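NAD-dependent aldehyde dehydrogenase (Sinorhizobium meliloti, PDB 3U4J) probably oxidises aldehydes to carboxylic acids with NAD or NADP as the electron acceptor, as other members of the aldehyde dehydrogenase family do. Local coordinates at residues I347-A352 / G373-R378. Numbering follows the deposited sequence.
Sequences ISEAHA and GERIGR
Arg375 reaches from the short strand 375-376 to the first turn of helix 349-364, where Glu349 takes its guanidinium group end-on. From CB, which already points at the helix, the arginine chain runs outward through bends at chi2 (-85°) and chi3 (-69°) that fold it so that CD passes Ala352 CB at 4.0 Å. NE and CZ carry on toward Glu349, and the two terminal nitrogens divide the carboxylate between them. NH1 donates to Glu349 OE2 over 3.1 Å in a nearly straight bond; that oxygen lies in the guanidinium plane, but the nitrogen approaches it from above the carboxylate plane. NH2 donates to Glu349 OE1, also at 3.1 Å, on the syn side and in a more bent bond. The two flat groups are thus not coplanar but turned 52° apart, a twisted two-pronged salt bridge. NH1 has further company: Ala352 CB lies obliquely against it at 3.7 Å, and it donates to a water 3.0 Å from NH1, which in turn makes a weak bond to Ala352 O. Arg378 lays its guanidinium over one face of that of Arg375, the CZ of each about 4.1 Å above the other's plane and offset; the nearby Glu349 carboxylate, with OE2 4.8 Å from Arg378 NH1, probably favours this pairing. With an alanine here in place of Arg375, Glu349 would probably lose its paired charge while still facing the like-charged Glu353, and a gap would open beside Ala352. At the same helix end, Ser348 OG accepts from His351 N, 3.0 Å away. The arrangement is a capped helix N-terminus, with Ser348 as N-cap, joined by a salt bridge to the weakly bonded strand 375-376, which pairs antiparallel with strand 383-390 in one mixed sheet of the aldehyde dehydrogenase fold.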
loop_
_atom_site.group_PDB
_atom_site.type_symbol
_atom_site.label_atom_id
_atom_site.label_comp_id
_atom_site.label_asym_id
_atom_site.label_seq_id
_atom_site.Cartn_x
_atom_site.Cartn_y
_atom_site.Cartn_z
ATOM N N ILE A 347 -25.489 -28.879 17.552
ATOM C CA ILE A 347 -25.973 -27.697 18.278
ATOM C C ILE A 347 -27.412 -27.854 18.847
ATOM O O ILE A 347 -27.725 -27.324 19.930
ATOM C CB ILE A 347 -25.883 -26.427 17.405
ATOM C CG1 ILE A 347 -25.947 -25.161 18.276
ATOM C CG2 ILE A 347 -26.974 -26.417 16.308
ATOM C CD1 ILE A 347 -24.687 -24.891 19.083
ATOM N N SER A 348 -28.275 -28.578 18.122
ATOM C CA SER A 348 -29.666 -28.696 18.542
ATOM C C SER A 348 -30.291 -29.976 17.993
ATOM O O SER A 348 -29.723 -30.625 17.107
ATOM C CB SER A 348 -30.496 -27.482 18.117
ATOM O OG SER A 348 -30.728 -27.503 16.716
ATOM N N GLU A 349 -31.440 -30.353 18.545
ATOM C CA GLU A 349 -32.147 -31.531 18.027
ATOM C C GLU A 349 -32.622 -31.243 16.594
ATOM O O GLU A 349 -32.517 -32.107 15.728
ATOM C CB GLU A 349 -33.316 -31.929 18.966
ATOM C CG GLU A 349 -34.258 -33.018 18.403
ATOM C CD GLU A 349 -33.667 -34.432 18.432
ATOM O OE1 GLU A 349 -33.044 -34.813 19.444
ATOM O OE2 GLU A 349 -33.848 -35.183 17.434
ATOM N N ALA A 350 -33.111 -30.027 16.338
ATOM C CA ALA A 350 -33.545 -29.655 14.974
ATOM C C ALA A 350 -32.369 -29.766 13.994
ATOM O O ALA A 350 -32.516 -30.307 12.883
ATOM C CB ALA A 350 -34.171 -28.236 14.929
ATOM N N HIS A 351 -31.185 -29.319 14.419
ATOM C CA HIS A 351 -30.031 -29.416 13.527
ATOM C C HIS A 351 -29.615 -30.865 13.280
ATOM O O HIS A 351 -29.349 -31.233 12.141
ATOM C CB HIS A 351 -28.843 -28.591 14.037
ATOM C CG HIS A 351 -27.727 -28.503 13.048
ATOM N ND1 HIS A 351 -27.813 -27.747 11.904
ATOM C CD2 HIS A 351 -26.508 -29.094 13.020
ATOM C CE1 HIS A 351 -26.692 -27.867 11.213
ATOM N NE2 HIS A 351 -25.885 -28.685 11.865
ATOM N N ALA A 352 -29.557 -31.672 14.345
ATOM C CA ALA A 352 -29.228 -33.097 14.212
ATOM C C ALA A 352 -30.192 -33.820 13.238
ATOM O O ALA A 352 -29.758 -34.626 12.420
ATOM C CB ALA A 352 -29.201 -33.794 15.597
ATOM N N GLY A 373 -23.562 -42.315 9.903
ATOM C CA GLY A 373 -24.903 -42.193 9.359
ATOM C C GLY A 373 -26.024 -42.422 10.370
ATOM O O GLY A 373 -27.160 -42.709 9.971
ATOM N N GLU A 374 -25.721 -42.305 11.669
ATOM C CA GLU A 374 -26.772 -42.301 12.723
ATOM C C GLU A 374 -26.360 -41.460 13.919
ATOM O O GLU A 374 -25.178 -41.193 14.119
ATOM C CB GLU A 374 -27.080 -43.703 13.264
ATOM C CG GLU A 374 -27.716 -44.703 12.286
ATOM C CD GLU A 374 -29.188 -44.413 11.913
ATOM O OE1 GLU A 374 -29.899 -43.682 12.648
ATOM O OE2 GLU A 374 -29.631 -44.950 10.867
ATOM N N ARG A 375 -27.355 -41.080 14.717
ATOM C CA ARG A 375 -27.156 -40.512 16.049
ATOM C C ARG A 375 -26.520 -41.511 16.994
ATOM O O ARG A 375 -26.718 -42.712 16.854
ATOM C CB ARG A 375 -28.502 -40.072 16.611
ATOM C CG ARG A 375 -29.046 -38.873 15.899
ATOM C CD ARG A 375 -28.480 -37.579 16.495
ATOM N NE ARG A 375 -28.999 -37.339 17.850
ATOM C CZ ARG A 375 -30.225 -36.903 18.115
ATOM N NH1 ARG A 375 -31.075 -36.635 17.128
ATOM N NH2 ARG A 375 -30.606 -36.743 19.378
ATOM N N ILE A 376 -25.730 -41.014 17.940
ATOM C CA ILE A 376 -25.072 -41.869 18.931
ATOM C C ILE A 376 -25.413 -41.306 20.314
ATOM O O ILE A 376 -25.567 -40.081 20.458
ATOM C CB ILE A 376 -23.528 -41.945 18.682
ATOM C CG1 ILE A 376 -23.157 -43.186 17.872
ATOM C CG2 ILE A 376 -22.767 -42.114 19.963
ATOM C CD1 ILE A 376 -23.406 -43.068 16.449
ATOM N N GLY A 377 -25.559 -42.183 21.312
ATOM C CA GLY A 377 -25.841 -41.759 22.700
ATOM C C GLY A 377 -27.072 -40.871 22.816
ATOM O O GLY A 377 -27.046 -39.807 23.454
ATOM N N ARG A 378 -28.153 -41.316 22.190
ATOM C CA ARG A 378 -29.392 -40.535 22.118
ATOM C C ARG A 378 -29.921 -40.050 23.462
ATOM O O ARG A 378 -30.510 -38.968 23.527
ATOM C CB ARG A 378 -30.497 -41.322 21.411
ATOM C CG ARG A 378 -30.514 -41.147 19.910
ATOM C CD ARG A 378 -31.596 -42.010 19.264
ATOM N NE ARG A 378 -32.042 -41.446 17.990
ATOM C CZ ARG A 378 -32.815 -40.364 17.879
ATOM N NH1 ARG A 378 -33.224 -39.706 18.956
ATOM N NH2 ARG A 378 -33.176 -39.927 16.685
HETATM O O HOH W 1 -30.825 -37.061 14.211
#